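Side-chain contacts in extracellular PQQ-dependent sugar dehydrogenase (Coprinopsis cinerea, PDB 6JT6), which probably oxidises sugars with a pyrroloquinoline quinone cofactor and passes electrons to a b-type haem carried by the cytochrome domain described here: residues T5-S10 with I113-Y118; P69-W74 with Y118-C123; T124-T127 with G132-T135. All coordinates share one frame; numbering follows the deposited sequence.

In the fold
In this haem-bearing beta sandwich the chemistry of each contact follows its place. Contacts 1 and 2 are buried and both use strand 113-121, sharing Tyr-118: one face of the strand sends Arg-115 to a charge pair with Asp-9 of the N-terminal segment, while the other turns Tyr-118 and Cys-120 to Leu-71 in the apolar core, on the side of strand 70-76 turned from the haem. The two touch where Ile-116 packs on Gly-73 and Trp-74. Contact 3 lies farther out, its centre about 15 Å from the centre of the chain, and joins two parts of one loop by one backbone hydrogen bond, with buried Trp-126 face-on against Gly-132 and an exposed arginine. Pro-69 against Trp-126 ties it to contact 2.

Contact 1 (T5-S10 with I113-Y118); sequences TQWYDS and IQRIVY
Asp-9 and Arg-115 join two backbones that are far apart: the closest alpha carbons, those of Asp-9 and Val-117, are separated by 11.5 Å. Residues 5-8 form a strand, 113-118 belong to the strand that runs on to 121, and no backbone hydrogen bond links the segments. A short carboxylate and a long arginine chain span the gap. The carboxylate of Asp-9 is carried forward with CG anti to the backbone N (chi1 -179°), and the arginine comes from the opposite direction, bending at chi3 to bring its guanidinium end-on. A two-pronged salt bridge results. NH2 of Arg-115 lies 2.7 Å from OD2 of Asp-9, in a nearly straight bond (165°), while NH1 of Arg-115 gives a somewhat longer one, 2.9 Å, to OD1 of Asp-9. Both oxygens are met on their syn sides, the NH1 bond being the more tilted, and the two flat groups are 18° from coplanar. One bond to each oxygen restricts rotation of both groups and makes the bridge directional as well as electrostatic.

Trp-7 adds a lesser contact: its CH2 stands 4.4 Å from NH1 of Arg-115, ring edge to guanidinium edge. A second shell steadies the ion pair. Thr-12 OG1 bonds to OD2 of Asp-9, Gln-49 OE1 accepts from NH1 of Arg-115, and the carbonyl of Ser-106 accepts from its NE, so the buried charges are held by several partners and are probably well compensated. The bridge spans a curled sheet. Strand 5-8 pairs with 15-21, which leads through 26-33 and 43-51 to strand 113-121; strand 43-51 also lends Leu-47 to the packing of Trp-7, and strand 100-109 flanks 113-121 along its other edge.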
loop_
_atom_site.group_PDB
_atom_site.type_symbol
_atom_site.label_atom_id
_atom_site.label_comp_id
_atom_site.label_asym_id
_atom_site.label_seq_id
_atom_site.Cartn_x
_atom_site.Cartn_y
_atom_site.Cartn_z
ATOM N N THR A 5 8.034 9.356 -7.856
ATOM C CA THR A 5 7.695 10.004 -9.115
ATOM C C THR A 5 6.450 9.391 -9.742
ATOM O O THR A 5 6.104 8.244 -9.457
ATOM C CB THR A 5 8.854 9.913 -10.124
ATOM O OG1 THR A 5 9.222 8.541 -10.281
ATOM C CG2 THR A 5 10.066 10.732 -9.653
ATOM N N GLN A 6 5.788 10.166 -10.598
ATOM C CA GLN A 6 4.701 9.660 -11.444
ATOM C C GLN A 6 5.219 8.532 -12.330
ATOM O O GLN A 6 6.267 8.647 -12.961
ATOM C CB GLN A 6 4.045 10.781 -12.270
ATOM C CG GLN A 6 3.606 11.998 -11.445
ATOM C CD GLN A 6 2.113 12.081 -11.136
ATOM O OE1 GLN A 6 1.511 13.157 -11.290
ATOM N NE2 GLN A 6 1.505 10.965 -10.682
ATOM N N TRP A 7 4.505 7.420 -12.331
ATOM C CA TRP A 7 5.011 6.210 -12.943
ATOM C C TRP A 7 3.889 5.500 -13.669
ATOM O O TRP A 7 2.834 5.226 -13.095
ATOM C CB TRP A 7 5.607 5.315 -11.862
ATOM C CG TRP A 7 5.885 3.918 -12.287
ATOM C CD1 TRP A 7 6.912 3.475 -13.114
ATOM C CD2 TRP A 7 5.136 2.757 -11.922
ATOM N NE1 TRP A 7 6.832 2.102 -13.270
ATOM C CE2 TRP A 7 5.755 1.639 -12.550
ATOM C CE3 TRP A 7 4.007 2.545 -11.114
ATOM C CZ2 TRP A 7 5.278 0.323 -12.380
ATOM C CZ3 TRP A 7 3.529 1.236 -10.960
ATOM C CH2 TRP A 7 4.171 0.147 -11.580
ATOM N N TYR A 8 4.123 5.201 -14.939
ATOM C CA TYR A 8 3.147 4.484 -15.729
ATOM C C TYR A 8 3.214 3.017 -15.374
ATOM O O TYR A 8 4.269 2.378 -15.505
ATOM C CB TYR A 8 3.416 4.718 -17.230
ATOM C CG TYR A 8 2.464 3.996 -18.156
ATOM C CD1 TYR A 8 1.097 4.320 -18.191
ATOM C CD2 TYR A 8 2.927 2.975 -18.994
ATOM C CE1 TYR A 8 0.218 3.667 -19.073
ATOM C CE2 TYR A 8 2.057 2.300 -19.867
ATOM C CZ TYR A 8 0.715 2.646 -19.907
ATOM O OH TYR A 8 -0.127 1.974 -20.763
ATOM N N ASP A 9 2.091 2.479 -14.906
ATOM C CA ASP A 9 1.996 1.057 -14.637
ATOM C C ASP A 9 1.630 0.362 -15.949
ATOM O O ASP A 9 0.469 0.335 -16.371
ATOM C CB ASP A 9 0.961 0.787 -13.550
ATOM C CG ASP A 9 0.830 -0.681 -13.201
ATOM O OD1 ASP A 9 1.811 -1.423 -13.283
ATOM O OD2 ASP A 9 -0.277 -1.086 -12.821
ATOM N N SER A 10 2.648 -0.204 -16.587
ATOM C CA SER A 10 2.474 -0.905 -17.852
ATOM C C SER A 10 1.484 -2.081 -17.755
ATOM O O SER A 10 0.827 -2.421 -18.744
ATOM C CB SER A 10 3.857 -1.371 -18.367
ATOM O OG SER A 10 3.714 -2.340 -19.382
ATOM N N ILE A 113 7.311 -11.282 -10.141
ATOM C CA ILE A 113 6.896 -10.276 -9.180
ATOM C C ILE A 113 5.710 -10.769 -8.377
ATOM O O ILE A 113 5.001 -11.684 -8.804
ATOM C CB ILE A 113 6.593 -8.891 -9.835
ATOM C CG1 ILE A 113 5.491 -8.963 -10.912
ATOM C CG2 ILE A 113 7.877 -8.312 -10.409
ATOM C CD1 ILE A 113 4.785 -7.645 -11.195
ATOM N N GLN A 114 5.527 -10.191 -7.193
ATOM C CA GLN A 114 4.209 -10.185 -6.539
ATOM C C GLN A 114 3.624 -8.751 -6.524
ATOM O O GLN A 114 4.364 -7.754 -6.419
ATOM C CB GLN A 114 4.255 -10.783 -5.141
ATOM C CG GLN A 114 5.135 -10.016 -4.164
ATOM C CD GLN A 114 5.201 -10.700 -2.830
ATOM O OE1 GLN A 114 4.270 -10.592 -2.023
ATOM N NE2 GLN A 114 6.318 -11.405 -2.568
ATOM N N ARG A 115 2.302 -8.660 -6.619
ATOM C CA ARG A 115 1.618 -7.371 -6.573
ATOM C C ARG A 115 0.421 -7.425 -5.653
ATOM O O ARG A 115 -0.348 -8.410 -5.674
ATOM C CB ARG A 115 1.120 -7.007 -7.960
ATOM C CG ARG A 115 2.064 -6.159 -8.748
ATOM C CD ARG A 115 1.533 -6.093 -10.160
ATOM N NE ARG A 115 0.379 -5.211 -10.416
ATOM C CZ ARG A 115 0.484 -4.002 -10.990
ATOM N NH1 ARG A 115 1.690 -3.483 -11.255
ATOM N NH2 ARG A 115 -0.591 -3.310 -11.284
ATOM N N ILE A 116 0.259 -6.391 -4.823
ATOM C CA ILE A 116 -1.007 -6.287 -4.068
ATOM C C ILE A 116 -1.555 -4.896 -4.334
ATOM O O ILE A 116 -0.980 -3.902 -3.867
ATOM C CB ILE A 116 -0.894 -6.557 -2.524
ATOM C CG1 ILE A 116 -0.217 -7.886 -2.217
ATOM C CG2 ILE A 116 -2.287 -6.558 -1.869
ATOM C CD1 ILE A 116 1.252 -7.737 -1.956
ATOM N N VAL A 117 -2.661 -4.837 -5.077
ATOM C CA VAL A 117 -3.247 -3.565 -5.446
ATOM C C VAL A 117 -4.509 -3.444 -4.597
ATOM O O VAL A 117 -5.306 -4.381 -4.511
ATOM C CB VAL A 117 -3.627 -3.531 -6.945
ATOM C CG1 VAL A 117 -4.121 -2.127 -7.351
ATOM C CG2 VAL A 117 -2.466 -4.015 -7.805
ATOM N N TYR A 118 -4.698 -2.301 -3.950
ATOM C CA TYR A 118 -5.763 -2.242 -2.967
ATOM C C TYR A 118 -6.445 -0.878 -2.950
ATOM O O TYR A 118 -5.843 0.142 -3.317
ATOM C CB TYR A 118 -5.230 -2.640 -1.560
ATOM C CG TYR A 118 -4.156 -1.703 -1.048
ATOM C CD1 TYR A 118 -4.492 -0.539 -0.319
ATOM C CD2 TYR A 118 -2.786 -1.962 -1.295
ATOM C CE1 TYR A 118 -3.505 0.326 0.118
ATOM C CE2 TYR A 118 -1.791 -1.111 -0.834
ATOM C CZ TYR A 118 -2.157 0.044 -0.139
ATOM O OH TYR A 118 -1.178 0.920 0.344
#

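Contact 2 (P69-W74 with Y118-C123). With NAG (2-acetamido-2-deoxy-beta-D-glucopyranose), chain B; HEM (protoporphyrin IX containing Fe), chain C.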
loop_
_atom_site.group_PDB
_atom_site.type_symbol
_atom_site.label_atom_id
_atom_site.label_comp_id
_atom_site.label_asym_id
_atom_site.label_seq_id
_atom_site.Cartn_x
_atom_site.Cartn_y
_atom_site.Cartn_z
ATOM N N PRO A 69 -1.792 4.075 10.820
ATOM C CA PRO A 69 -2.170 2.856 10.113
ATOM C C PRO A 69 -0.988 2.244 9.386
ATOM O O PRO A 69 -0.252 2.949 8.669
ATOM C CB PRO A 69 -3.215 3.350 9.083
ATOM C CG PRO A 69 -3.819 4.541 9.769
ATOM C CD PRO A 69 -2.592 5.218 10.342
ATOM N N LEU A 70 -0.840 0.941 9.591
ATOM C CA LEU A 70 0.161 0.152 8.898
ATOM C C LEU A 70 -0.589 -0.813 7.995
ATOM O O LEU A 70 -1.415 -1.592 8.469
ATOM C CB LEU A 70 1.050 -0.604 9.897
ATOM C CG LEU A 70 1.712 0.162 11.069
ATOM C CD1 LEU A 70 2.547 -0.819 11.883
ATOM C CD2 LEU A 70 2.634 1.325 10.661
ATOM N N LEU A 71 -0.324 -0.758 6.697
ATOM C CA LEU A 71 -0.951 -1.740 5.797
ATOM C C LEU A 71 0.085 -2.722 5.360
ATOM O O LEU A 71 1.203 -2.346 5.026
ATOM C CB LEU A 71 -1.634 -1.081 4.587
ATOM C CG LEU A 71 -2.536 0.134 4.841
ATOM C CD1 LEU A 71 -3.059 0.658 3.512
ATOM C CD2 LEU A 71 -3.684 -0.139 5.810
ATOM N N VAL A 72 -0.282 -3.996 5.367
ATOM C CA VAL A 72 0.649 -5.042 5.034
ATOM C C VAL A 72 0.012 -6.002 4.034
ATOM O O VAL A 72 -1.121 -6.481 4.234
ATOM C CB VAL A 72 1.252 -5.721 6.294
ATOM C CG1 VAL A 72 0.183 -6.349 7.157
ATOM C CG2 VAL A 72 2.297 -6.764 5.924
ATOM N N GLY A 73 0.728 -6.225 2.937
ATOM C CA GLY A 73 0.280 -7.139 1.902
ATOM C C GLY A 73 1.266 -8.247 1.639
ATOM O O GLY A 73 2.475 -8.115 1.905
ATOM N N TRP A 74 0.749 -9.362 1.119
ATOM C CA TRP A 74 1.557 -10.479 0.706
ATOM C C TRP A 74 0.772 -11.369 -0.263
ATOM O O TRP A 74 -0.435 -11.136 -0.508
ATOM C CB TRP A 74 2.103 -11.248 1.912
ATOM C CG TRP A 74 1.061 -11.994 2.706
ATOM C CD1 TRP A 74 0.691 -13.309 2.563
ATOM C CD2 TRP A 74 0.295 -11.469 3.796
ATOM N NE1 TRP A 74 -0.271 -13.639 3.510
ATOM C CE2 TRP A 74 -0.523 -12.531 4.287
ATOM C CE3 TRP A 74 0.249 -10.222 4.428
ATOM C CZ2 TRP A 74 -1.412 -12.368 5.366
ATOM C CZ3 TRP A 74 -0.639 -10.055 5.514
ATOM C CH2 TRP A 74 -1.468 -11.132 5.961
ATOM N N TYR A 118 -4.698 -2.301 -3.950
ATOM C CA TYR A 118 -5.763 -2.242 -2.967
ATOM C C TYR A 118 -6.445 -0.878 -2.950
ATOM O O TYR A 118 -5.843 0.142 -3.317
ATOM C CB TYR A 118 -5.230 -2.640 -1.560
ATOM C CG TYR A 118 -4.156 -1.703 -1.048
ATOM C CD1 TYR A 118 -4.492 -0.539 -0.319
ATOM C CD2 TYR A 118 -2.786 -1.962 -1.295
ATOM C CE1 TYR A 118 -3.505 0.326 0.118
ATOM C CE2 TYR A 118 -1.791 -1.111 -0.834
ATOM C CZ TYR A 118 -2.157 0.044 -0.139
ATOM O OH TYR A 118 -1.178 0.920 0.344
ATOM N N ARG A 119 -7.717 -0.904 -2.563
ATOM C CA ARG A 119 -8.443 0.293 -2.192
ATOM C C ARG A 119 -8.473 0.398 -0.678
ATOM O O ARG A 119 -8.746 -0.563 0.006
ATOM C CB ARG A 119 -9.864 0.230 -2.760
ATOM C CG ARG A 119 -10.659 1.549 -2.661
ATOM C CD ARG A 119 -12.161 1.238 -2.814
ATOM N NE ARG A 119 -12.948 2.447 -2.994
ATOM C CZ ARG A 119 -14.263 2.440 -3.158
ATOM N NH1 ARG A 119 -14.914 1.279 -3.145
ATOM N NH2 ARG A 119 -14.915 3.588 -3.308
ATOM N N CYS A 120 -8.226 1.595 -0.156
ATOM C CA CYS A 120 -8.198 1.807 1.288
ATOM C C CYS A 120 -9.169 2.911 1.604
ATOM O O CYS A 120 -8.885 4.092 1.344
ATOM C CB CYS A 120 -6.804 2.241 1.751
ATOM S SG CYS A 120 -6.444 1.941 3.508
ATOM N N GLN A 121 -10.294 2.550 2.192
ATOM C CA GLN A 121 -11.282 3.558 2.546
ATOM C C GLN A 121 -11.279 3.757 4.027
ATOM O O GLN A 121 -11.041 2.799 4.782
ATOM C CB GLN A 121 -12.673 3.104 2.136
ATOM C CG GLN A 121 -12.898 3.136 0.655
ATOM C CD GLN A 121 -14.193 2.446 0.319
ATOM O OE1 GLN A 121 -14.240 1.211 0.223
ATOM N NE2 GLN A 121 -15.256 3.228 0.161
ATOM N N ASN A 122 -11.590 4.984 4.443
ATOM C CA ASN A 122 -11.471 5.378 5.847
ATOM C C ASN A 122 -10.009 5.209 6.314
ATOM O O ASN A 122 -9.713 4.576 7.341
ATOM C CB ASN A 122 -12.444 4.562 6.720
ATOM C CG ASN A 122 -12.554 5.107 8.131
ATOM O OD1 ASN A 122 -12.280 6.303 8.380
ATOM N ND2 ASN A 122 -12.952 4.238 9.071
ATOM N N CYS A 123 -9.094 5.745 5.513
ATOM C CA CYS A 123 -7.674 5.579 5.730
ATOM C C CYS A 123 -6.942 6.904 5.729
ATOM O O CYS A 123 -5.728 6.910 5.615
ATOM C CB CYS A 123 -7.080 4.708 4.609
ATOM S SG CYS A 123 -7.761 3.049 4.542
HETATM C C1 NAG B . -13.118 4.632 10.454
HETATM C C2 NAG B . -14.273 3.920 11.153
HETATM C C3 NAG B . -14.378 4.360 12.619
HETATM C C4 NAG B . -13.037 4.308 13.365
HETATM C C5 NAG B . -11.932 5.047 12.590
HETATM C C6 NAG B . -10.570 4.705 13.181
HETATM C C7 NAG B . -16.190 3.541 9.627
HETATM C C8 NAG B . -17.375 4.269 9.046
HETATM N N2 NAG B . -15.474 4.302 10.453
HETATM O O3 NAG B . -15.302 3.496 13.274
HETATM O O4 NAG B . -13.204 4.866 14.689
HETATM O O5 NAG B . -11.900 4.670 11.201
HETATM O O6 NAG B . -9.517 5.549 12.678
HETATM O O7 NAG B . -15.927 2.370 9.365
HETATM C CHA HEM C . 10.827 0.754 11.939
HETATM C CHB HEM C . 10.171 -3.103 14.834
HETATM C CHC HEM C . 6.599 -4.685 11.974
HETATM C CHD HEM C . 6.710 -0.378 9.616
HETATM C C1A HEM C . 10.990 -0.185 12.942
HETATM C C2A HEM C . 12.050 -0.177 13.884
HETATM C C3A HEM C . 11.861 -1.278 14.687
HETATM C C4A HEM C . 10.691 -1.960 14.252
HETATM C CMA HEM C . 12.738 -1.711 15.851
HETATM C CAA HEM C . 13.172 0.845 13.990
HETATM C CBA HEM C . 14.124 0.845 12.781
HETATM C CGA HEM C . 14.697 -0.501 12.421
HETATM O O1A HEM C . 14.388 -1.090 11.351
HETATM O O2A HEM C . 15.507 -1.046 13.202
HETATM C C1B HEM C . 9.154 -3.886 14.297
HETATM C C2B HEM C . 8.781 -5.165 14.835
HETATM C C3B HEM C . 7.793 -5.644 13.998
HETATM C C4B HEM C . 7.578 -4.605 12.962
HETATM C CMB HEM C . 9.409 -5.848 16.067
HETATM C CAB HEM C . 7.005 -6.907 14.040
HETATM C CBB HEM C . 7.503 -8.075 14.430
HETATM C C1C HEM C . 6.246 -3.605 11.119
HETATM C C2C HEM C . 5.190 -3.625 10.180
HETATM C C3C HEM C . 5.205 -2.399 9.501
HETATM C C4C HEM C . 6.313 -1.632 10.021
HETATM C CMC HEM C . 4.221 -4.784 10.028
HETATM C CAC HEM C . 4.239 -1.961 8.454
HETATM C CBC HEM C . 3.725 -2.829 7.555
HETATM C C1D HEM C . 7.910 0.214 10.037
HETATM C C2D HEM C . 8.383 1.502 9.485
HETATM C C3D HEM C . 9.505 1.833 10.136
HETATM C C4D HEM C . 9.713 0.733 11.102
HETATM C CMD HEM C . 7.760 2.329 8.391
HETATM C CAD HEM C . 10.396 3.046 9.877
HETATM C CBD HEM C . 9.936 4.334 10.534
HETATM C CGD HEM C . 10.204 4.245 12.012
HETATM O O1D HEM C . 9.282 4.295 12.871
HETATM O O2D HEM C . 11.375 4.080 12.379
HETATM N NA HEM C . 10.181 -1.303 13.163
HETATM N NB HEM C . 8.428 -3.601 13.208
HETATM N NC HEM C . 6.930 -2.419 10.975
HETATM N ND HEM C . 8.729 -0.201 11.041
HETATM FE FE HEM C . 8.583 -1.823 12.093
#
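The apolar core between the two sheets of the sandwich is where Leu-71, on the strand that lines the haem pocket, meets Tyr-118 and Cys-120. One methyl does nearly all the touching. CD1 of Leu-71 lies 3.4 Å from CE1 of Tyr-118, approaching the ring obliquely, and 3.6 Å from SG of Cys-120, so it sits in the corner that ring and sulfur form. The tyrosine has CG between its backbone N and carbonyl carbon (chi1 62°), which turns the ring toward Leu-71. Cys-120 SG is bonded to Cys-123 SG at 2.0 Å, closing a short loop at the end of strand 113-121. In this loop Asn-122 bears an N-linked sugar, with ND2 bonded to C1 of NAG.

The neighbouring residue looks the other way: Leu-70 CB comes within 3.8 Å of the haem vinyl carbon CAC, and the carbonyl O of Leu-71 within 3.6 Å of CBC. Successive residues of one strand thereby serve the core and the cofactor. Asn-59 accepts from the backbone N of Leu-71 and is weakly bonded to the Tyr-118 hydroxyl. Strand 70-76 runs between strands 56-60 and 79-86 in one sheet, while strand 113-121 lies between 43-51 and 100-109 in the facing one.

Contact 3 (T124-T127 with G132-T135)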
loop_
_atom_site.group_PDB
_atom_site.type_symbol
_atom_site.label_atom_id
_atom_site.label_comp_id
_atom_site.label_asym_id
_atom_site.label_seq_id
_atom_site.Cartn_x
_atom_site.Cartn_y
_atom_site.Cartn_z
ATOM N N THR A 124 -7.660 8.030 5.788
ATOM C CA THR A 124 -6.974 9.321 5.676
ATOM C C THR A 124 -7.073 10.152 6.967
ATOM O O THR A 124 -6.465 11.200 7.049
ATOM C CB THR A 124 -7.504 10.138 4.495
ATOM O OG1 THR A 124 -8.873 10.447 4.766
ATOM C CG2 THR A 124 -7.421 9.347 3.176
ATOM N N ARG A 125 -7.859 9.684 7.941
ATOM C CA ARG A 125 -7.941 10.309 9.278
ATOM C C ARG A 125 -7.795 9.257 10.359
ATOM O O ARG A 125 -8.357 8.160 10.243
ATOM C CB ARG A 125 -9.262 11.058 9.459
ATOM C CG ARG A 125 -9.419 12.250 8.526
ATOM C CD ARG A 125 -8.654 13.478 9.008
ATOM N NE ARG A 125 -8.764 14.581 8.045
ATOM C CZ ARG A 125 -7.795 14.978 7.221
ATOM N NH1 ARG A 125 -8.024 15.987 6.385
ATOM N NH2 ARG A 125 -6.602 14.378 7.222
ATOM N N TRP A 126 -7.023 9.569 11.392
ATOM C CA TRP A 126 -6.911 8.680 12.560
ATOM C C TRP A 126 -6.455 9.425 13.815
ATOM O O TRP A 126 -5.967 10.539 13.741
ATOM C CB TRP A 126 -5.949 7.530 12.286
ATOM C CG TRP A 126 -4.566 7.956 11.841
ATOM C CD1 TRP A 126 -3.507 8.264 12.644
ATOM C CD2 TRP A 126 -4.111 8.115 10.483
ATOM N NE1 TRP A 126 -2.411 8.591 11.881
ATOM C CE2 TRP A 126 -2.751 8.523 10.549
ATOM C CE3 TRP A 126 -4.717 7.945 9.227
ATOM C CZ2 TRP A 126 -1.960 8.739 9.403
ATOM C CZ3 TRP A 126 -3.914 8.151 8.052
ATOM C CH2 TRP A 126 -2.557 8.557 8.171
ATOM N N THR A 127 -6.540 8.789 14.967
ATOM C CA THR A 127 -6.140 9.511 16.187
ATOM C C THR A 127 -4.711 9.139 16.548
ATOM O O THR A 127 -4.370 7.974 16.652
ATOM C CB THR A 127 -7.142 9.286 17.349
ATOM O OG1 THR A 127 -7.249 7.887 17.629
ATOM C CG2 THR A 127 -8.514 9.784 16.954
ATOM N N GLY A 132 -3.434 11.939 10.183
ATOM C CA GLY A 132 -4.089 11.697 8.895
ATOM C C GLY A 132 -3.191 11.977 7.711
ATOM O O GLY A 132 -2.021 12.295 7.874
ATOM N N ILE A 133 -3.726 11.807 6.508
ATOM C CA ILE A 133 -3.012 12.173 5.293
ATOM C C ILE A 133 -3.569 13.554 4.924
ATOM O O ILE A 133 -4.780 13.687 4.745
ATOM C CB ILE A 133 -3.229 11.138 4.148
ATOM C CG1 ILE A 133 -2.690 9.735 4.532
ATOM C CG2 ILE A 133 -2.565 11.607 2.852
ATOM C CD1 ILE A 133 -3.192 8.614 3.632
ATOM N N PRO A 134 -2.704 14.587 4.810
ATOM C CA PRO A 134 -3.227 15.939 4.511
ATOM C C PRO A 134 -3.897 16.040 3.129
ATOM O O PRO A 134 -3.627 15.215 2.246
ATOM C CB PRO A 134 -1.980 16.841 4.583
ATOM C CG PRO A 134 -0.817 15.920 4.376
ATOM C CD PRO A 134 -1.232 14.571 4.951
ATOM N N THR A 135 -4.768 17.036 2.950
ATOM C CA THR A 135 -5.428 17.275 1.652
ATOM C C THR A 135 -4.395 17.815 0.673
ATOM O O THR A 135 -4.401 17.460 -0.505
ATOM C CB THR A 135 -6.609 18.280 1.741
ATOM O OG1 THR A 135 -7.479 17.918 2.808
ATOM C CG2 THR A 135 -7.424 18.276 0.471
#
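Trp-126 lays its indole flat against the backbone of Gly-132, and Arg-125 turns the other way to hook over Ile-133. The alpha carbon of Gly-132 sits 3.5 Å from the centroid of the six-membered ring of Trp-126, only 7° off its normal, a CH-pi contact over the face. The glycine, with phi at 159°, also lies close to Thr-124 O, roughly at right angles to the ring direction, where a side chain would collide with that oxygen. Ile-133 instead meets the ring at its edge, CG1 lying 3.8 Å from CH2 of Trp-126.

Arg-125 starts away from the facing segment but bends at chi2 (-79°), which swings NH2 round to share itself weakly between two carbonyls, Ile-133 O at 3.2 Å and Thr-124 O. Its backbone forms a single beta bridge with Gly-132, clasped more strongly by the 2.9 Å bond from Ile-133 N to Thr-124 O. Asn-68 accepts from Trp-126 NE1 and Asp-42 from Thr-124 OG1, anchoring both residues outside the loop.

The chemistry is therefore graded: the bridge and the face-on indole pin the buried side firmly, whereas the exposed arginine, near the glycan, contributes a looser and probably more adaptable polar grip.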